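Local coordinates for restriction endonuclease (PDB 4F0Q), which cuts DNA in dependence on cytosine methylation, working as a tetramer of chains with a magnesium-binding nuclease domain of the PD-(D/E)XK class, at residues R147-A153 with W248-G252; A182-R186 with I256-R260. All coordinates share one frame; numbering follows the deposited sequence.

Contact 1 of 2, residues R147-A153 with W248-G252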
loop_
_atom_site.group_PDB
_atom_site.type_symbol
_atom_site.label_atom_id
_atom_site.label_comp_id
_atom_site.label_asym_id
_atom_site.label_seq_id
_atom_site.Cartn_x
_atom_site.Cartn_y
_atom_site.Cartn_z
ATOM N N ARG A 147 -1.370 -12.164 -32.200
ATOM C CA ARG A 147 -2.007 -13.435 -31.884
ATOM C C ARG A 147 -1.370 -14.551 -32.705
ATOM O O ARG A 147 -1.253 -15.687 -32.247
ATOM C CB ARG A 147 -3.510 -13.364 -32.168
ATOM C CG ARG A 147 -4.260 -14.643 -31.846
ATOM C CD ARG A 147 -5.743 -14.520 -32.143
ATOM N NE ARG A 147 -6.479 -15.705 -31.710
ATOM C CZ ARG A 147 -6.645 -16.795 -32.453
ATOM N NH1 ARG A 147 -6.127 -16.855 -33.673
ATOM N NH2 ARG A 147 -7.329 -17.826 -31.977
ATOM N N GLU A 148 -0.950 -14.208 -33.918
ATOM C CA GLU A 148 -0.344 -15.167 -34.829
ATOM C C GLU A 148 0.984 -15.690 -34.287
ATOM O O GLU A 148 1.325 -16.859 -34.474
ATOM C CB GLU A 148 -0.135 -14.530 -36.203
ATOM C CG GLU A 148 0.050 -15.531 -37.325
ATOM C CD GLU A 148 -1.220 -16.302 -37.627
ATOM O OE1 GLU A 148 -2.316 -15.716 -37.505
ATOM O OE2 GLU A 148 -1.123 -17.496 -37.980
ATOM N N GLU A 149 1.731 -14.819 -33.616
ATOM C CA GLU A 149 3.004 -15.213 -33.021
ATOM C C GLU A 149 2.787 -16.040 -31.759
ATOM O O GLU A 149 3.522 -16.991 -31.497
ATOM C CB GLU A 149 3.862 -13.985 -32.708
ATOM C CG GLU A 149 4.362 -13.248 -33.940
ATOM C CD GLU A 149 5.290 -12.100 -33.597
ATOM O OE1 GLU A 149 5.486 -11.827 -32.394
ATOM O OE2 GLU A 149 5.826 -11.470 -34.533
ATOM N N ARG A 150 1.771 -15.674 -30.983
ATOM C CA ARG A 150 1.471 -16.366 -29.735
ATOM C C ARG A 150 0.897 -17.759 -29.978
ATOM O O ARG A 150 0.944 -18.621 -29.100
ATOM C CB ARG A 150 0.521 -15.533 -28.871
ATOM C CG ARG A 150 1.130 -14.229 -28.382
ATOM C CD ARG A 150 0.216 -13.511 -27.403
ATOM N NE ARG A 150 -0.985 -12.986 -28.043
ATOM C CZ ARG A 150 -1.065 -11.788 -28.616
ATOM N NH1 ARG A 150 -0.007 -10.989 -28.635
ATOM N NH2 ARG A 150 -2.200 -11.391 -29.171
ATOM N N LEU A 151 0.359 -17.974 -31.174
ATOM C CA LEU A 151 -0.145 -19.287 -31.567
ATOM C C LEU A 151 0.992 -20.299 -31.648
ATOM O O LEU A 151 0.784 -21.497 -31.458
ATOM C CB LEU A 151 -0.859 -19.204 -32.919
ATOM C CG LEU A 151 -2.294 -18.677 -32.933
ATOM C CD1 LEU A 151 -2.731 -18.351 -34.352
ATOM C CD2 LEU A 151 -3.228 -19.699 -32.314
ATOM N N LEU A 152 2.193 -19.803 -31.927
ATOM C CA LEU A 152 3.367 -20.651 -32.104
ATOM C C LEU A 152 4.079 -20.937 -30.787
ATOM O O LEU A 152 4.877 -21.870 -30.701
ATOM C CB LEU A 152 4.347 -19.992 -33.076
ATOM C CG LEU A 152 3.819 -19.697 -34.479
ATOM C CD1 LEU A 152 4.844 -18.904 -35.274
ATOM C CD2 LEU A 152 3.472 -20.992 -35.189
ATOM N N ALA A 153 3.790 -20.129 -29.770
ATOM C CA ALA A 153 4.456 -20.239 -28.474
ATOM C C ALA A 153 4.262 -21.605 -27.824
ATOM O O ALA A 153 3.133 -22.025 -27.572
ATOM C CB ALA A 153 3.980 -19.136 -27.540
ATOM N N TRP A 248 -5.129 -16.045 -23.554
ATOM C CA TRP A 248 -3.797 -15.458 -23.641
ATOM C C TRP A 248 -3.357 -15.299 -25.091
ATOM O O TRP A 248 -2.785 -14.274 -25.464
ATOM C CB TRP A 248 -2.762 -16.289 -22.883
ATOM C CG TRP A 248 -1.365 -15.831 -23.167
ATOM C CD1 TRP A 248 -0.724 -14.763 -22.609
ATOM C CD2 TRP A 248 -0.443 -16.410 -24.098
ATOM N NE1 TRP A 248 0.542 -14.647 -23.127
ATOM C CE2 TRP A 248 0.739 -15.646 -24.044
ATOM C CE3 TRP A 248 -0.500 -17.504 -24.968
ATOM C CZ2 TRP A 248 1.855 -15.941 -24.825
ATOM C CZ3 TRP A 248 0.608 -17.793 -25.744
ATOM C CH2 TRP A 248 1.770 -17.016 -25.666
ATOM N N VAL A 249 -3.614 -16.321 -25.900
ATOM C CA VAL A 249 -3.296 -16.271 -27.321
ATOM C C VAL A 249 -3.992 -15.081 -27.975
ATOM O O VAL A 249 -3.386 -14.352 -28.762
ATOM C CB VAL A 249 -3.688 -17.583 -28.040
ATOM C CG1 VAL A 249 -3.749 -17.379 -29.543
ATOM C CG2 VAL A 249 -2.709 -18.695 -27.688
ATOM N N ARG A 250 -5.257 -14.870 -27.621
ATOM C CA ARG A 250 -6.019 -13.752 -28.172
ATOM C C ARG A 250 -5.510 -12.387 -27.701
ATOM O O ARG A 250 -5.239 -11.503 -28.514
ATOM C CB ARG A 250 -7.507 -13.893 -27.836
ATOM C CG ARG A 250 -8.382 -12.823 -28.478
ATOM C CD ARG A 250 -9.844 -12.952 -28.074
ATOM N NE ARG A 250 -10.070 -12.593 -26.676
ATOM C CZ ARG A 250 -10.304 -13.470 -25.705
ATOM N NH1 ARG A 250 -10.348 -14.768 -25.975
ATOM N NH2 ARG A 250 -10.500 -13.049 -24.462
ATOM N N GLN A 251 -5.374 -12.225 -26.388
ATOM C CA GLN A 251 -5.091 -10.920 -25.791
ATOM C C GLN A 251 -3.604 -10.618 -25.603
ATOM O O GLN A 251 -3.156 -9.500 -25.856
ATOM C CB GLN A 251 -5.821 -10.783 -24.453
ATOM C CG GLN A 251 -7.331 -10.910 -24.559
ATOM C CD GLN A 251 -8.023 -10.782 -23.218
ATOM O OE1 GLN A 251 -9.250 -10.837 -23.132
ATOM N NE2 GLN A 251 -7.239 -10.612 -22.159
ATOM N N GLY A 252 -2.843 -11.607 -25.146
ATOM C CA GLY A 252 -1.424 -11.416 -24.905
ATOM C C GLY A 252 -1.112 -11.172 -23.442
ATOM O O GLY A 252 -1.631 -11.864 -22.568
#

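Contact 2 of 2, residues A182-R186 with I256-R260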
loop_
_atom_site.group_PDB
_atom_site.type_symbol
_atom_site.label_atom_id
_atom_site.label_comp_id
_atom_site.label_asym_id
_atom_site.label_seq_id
_atom_site.Cartn_x
_atom_site.Cartn_y
_atom_site.Cartn_z
ATOM N N ALA A 182 2.661 -23.477 -18.175
ATOM C CA ALA A 182 3.078 -22.142 -17.762
ATOM C C ALA A 182 3.399 -21.207 -18.925
ATOM O O ALA A 182 3.822 -21.643 -19.997
ATOM C CB ALA A 182 4.267 -22.233 -16.811
ATOM N N ILE A 183 3.189 -19.915 -18.694
ATOM C CA ILE A 183 3.589 -18.876 -19.633
ATOM C C ILE A 183 4.800 -18.151 -19.061
ATOM O O ILE A 183 4.837 -17.846 -17.871
ATOM C CB ILE A 183 2.466 -17.841 -19.839
ATOM C CG1 ILE A 183 1.156 -18.533 -20.209
ATOM C CG2 ILE A 183 2.857 -16.824 -20.900
ATOM C CD1 ILE A 183 0.008 -17.576 -20.426
ATOM N N ILE A 184 5.792 -17.883 -19.902
ATOM C CA ILE A 184 6.932 -17.088 -19.472
ATOM C C ILE A 184 6.489 -15.644 -19.263
ATOM O O ILE A 184 6.382 -14.870 -20.216
ATOM C CB ILE A 184 8.088 -17.137 -20.491
ATOM C CG1 ILE A 184 8.557 -18.579 -20.689
ATOM C CG2 ILE A 184 9.247 -16.265 -20.029
ATOM C CD1 ILE A 184 9.738 -18.712 -21.621
ATOM N N GLU A 185 6.217 -15.293 -18.011
ATOM C CA GLU A 185 5.772 -13.946 -17.683
ATOM C C GLU A 185 6.945 -12.976 -17.681
ATOM O O GLU A 185 6.816 -11.831 -18.119
ATOM C CB GLU A 185 5.061 -13.918 -16.330
ATOM C CG GLU A 185 4.502 -12.553 -15.964
ATOM C CD GLU A 185 3.835 -12.541 -14.605
ATOM O OE1 GLU A 185 4.144 -13.426 -13.780
ATOM O OE2 GLU A 185 2.996 -11.647 -14.365
ATOM N N ARG A 186 8.090 -13.433 -17.188
ATOM C CA ARG A 186 9.283 -12.593 -17.195
ATOM C C ARG A 186 10.555 -13.421 -17.372
ATOM O O ARG A 186 10.624 -14.567 -16.939
ATOM C CB ARG A 186 9.356 -11.748 -15.920
ATOM C CG ARG A 186 10.361 -10.607 -15.985
ATOM C CD ARG A 186 10.173 -9.622 -14.840
ATOM N NE ARG A 186 10.426 -10.231 -13.538
ATOM C CZ ARG A 186 10.461 -9.555 -12.394
ATOM N NH1 ARG A 186 10.265 -8.244 -12.389
ATOM N NH2 ARG A 186 10.698 -10.191 -11.253
ATOM N N ILE A 256 -2.608 -12.252 -18.904
ATOM C CA ILE A 256 -1.784 -12.839 -17.845
ATOM C C ILE A 256 -2.192 -12.506 -16.393
ATOM O O ILE A 256 -2.218 -13.401 -15.547
ATOM C CB ILE A 256 -0.278 -12.549 -18.066
ATOM C CG1 ILE A 256 0.145 -12.991 -19.469
ATOM C CG2 ILE A 256 0.567 -13.245 -17.012
ATOM C CD1 ILE A 256 1.618 -12.802 -19.752
ATOM N N PRO A 257 -2.517 -11.231 -16.095
ATOM C CA PRO A 257 -2.896 -10.942 -14.704
ATOM C C PRO A 257 -4.208 -11.588 -14.249
ATOM O O PRO A 257 -4.578 -11.425 -13.088
ATOM C CB PRO A 257 -3.051 -9.416 -14.694
ATOM C CG PRO A 257 -2.230 -8.941 -15.830
ATOM C CD PRO A 257 -2.375 -9.992 -16.881
ATOM N N GLY A 258 -4.893 -12.306 -15.134
ATOM C CA GLY A 258 -6.175 -12.892 -14.786
ATOM C C GLY A 258 -6.339 -14.357 -15.141
ATOM O O GLY A 258 -7.432 -14.908 -15.011
ATOM N N ILE A 259 -5.260 -14.996 -15.582
ATOM C CA ILE A 259 -5.331 -16.394 -16.002
ATOM C C ILE A 259 -4.446 -17.321 -15.170
ATOM O O ILE A 259 -4.296 -18.498 -15.495
ATOM C CB ILE A 259 -4.967 -16.561 -17.492
ATOM C CG1 ILE A 259 -3.542 -16.069 -17.752
ATOM C CG2 ILE A 259 -5.963 -15.822 -18.373
ATOM C CD1 ILE A 259 -3.139 -16.119 -19.208
ATOM N N ARG A 260 -3.866 -16.791 -14.098
ATOM C CA ARG A 260 -3.010 -17.591 -13.229
ATOM C C ARG A 260 -3.823 -18.577 -12.397
ATOM O O ARG A 260 -4.928 -18.265 -11.955
ATOM C CB ARG A 260 -2.182 -16.691 -12.310
ATOM C CG ARG A 260 -0.694 -16.702 -12.606
ATOM C CD ARG A 260 0.066 -15.843 -11.611
ATOM N NE ARG A 260 -0.243 -14.425 -11.763
ATOM C CZ ARG A 260 0.505 -13.572 -12.455
ATOM N NH1 ARG A 260 1.608 -13.995 -13.054
ATOM N NH2 ARG A 260 0.153 -12.297 -12.545
#

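Contact 1 of 2, residues R147-A153 with W248-G252
Arg150 reaches from the short helix 147-150 to the last turn of helix 243-251 and binds carbonyl oxygens there. Its guanidinium takes Val249 O side-on with two nitrogens: NE lies 2.9 Å from Val249 O with an N-H...O angle of 157°, and NH2 makes a second, more bent bond to the same oxygen at 3.2 Å. Both come from one face of the peptide plane, NE well above it. NH2 adds a weak bond to Arg250 O. At a helix C-terminus the last carbonyls lack amide partners from a following turn, and an arginine with several N-H groups suits that place. The bend at chi3 (-69°) turns the guanidinium from the tryptophan toward these oxygens. NH1 turns to Gly144 O, and NH2 also bonds to Asn425 O of the second subunit, which probably helps to fix the plane.

The joint belongs to the AspBHI-type N-terminal region, probably related to PUA domains, where it joins the segment 147-153 to the C-terminal turn of helix 243-251, close to the second subunit. Gly252 leaves the helix with positive phi, and its CA packs over one guanidinium face, 3.5 Å from Arg150 NE; a residue without CB fits this conformation and tight approach.

Apolar packing extends the joint. Arg150 CD sits over the six-membered ring of Trp248 in a CH-pi contact, 4.1 Å from the centroid, while Ala153 CB meets the ring edge at CH2. Val249 CG1 touches both Leu151 CD2, 3.7 Å away, and Arg147 CG, at 3.6 Å. The extended Arg147 chain, with CG anti to the backbone N (chi1 -179°), runs along the exposed margin.

Contact 2 of 2, residues A182-R186 with I256-R260
The backbones of the segment 182-186 of strand 175-193 and the irregular loop 256-260 stay well apart, their closest CA atoms being those of Glu185 and Ile256 at 7.6 Å, and side chains bridge the interval. Glu185 and Arg186 together face Asp207 in a classic beta bulge of the large mixed sheet. The loop follows helix 243-251 and lies against this part of the sheet.

Across the gap Glu185 and Arg260 form a salt bridge. The Glu185 chain is extended, with CG anti to the backbone N (chi1 -177°), which carries the carboxylate to the edge of the guanidinium; the two planes are 37° apart. NH1 reaches both oxygens: its straighter bond, at 164°, goes to Glu185 OE2, which it meets from above the carboxylate plane, and the weak one to OE1. NH2 adds another weak bond to OE2, 3.4 Å away. Arg313 of the second subunit also pairs with Glu185 OE2, so this carboxylate ties strand, loop and neighbouring chain together; two arginine partners would be expected to favour its ionised form.

Next to the salt bridge, branched aliphatic side chains pack against Trp248, as suits a buried position. Ile256 CG2 packs 3.9 Å from Glu185 OE2, and the methyl ends of Ile183 and Ile259 meet with CD1 to CD1 at 3.7 Å.

Overall arrangement
Helix 243-251 and the loop that follows it supply one side of both contacts, whose centres are about 13 Å apart. Trp248 joins them: besides its part in contact 1, it packs against Ile183, Ile256 and Ile259 of contact 2, with Trp248 CG 3.5 Å from Ile183 CD1. Both are largely buried, but contact 1 lies farther from the chain centre and has two exposed arginines at its margin, whereas contact 2 lies against the large sheet. Their polar chemistry also differs: at the helix end an arginine binds neutral carbonyls, while between strand and loop an arginine pairs with a carboxylate. Both contacts also touch the second subunit.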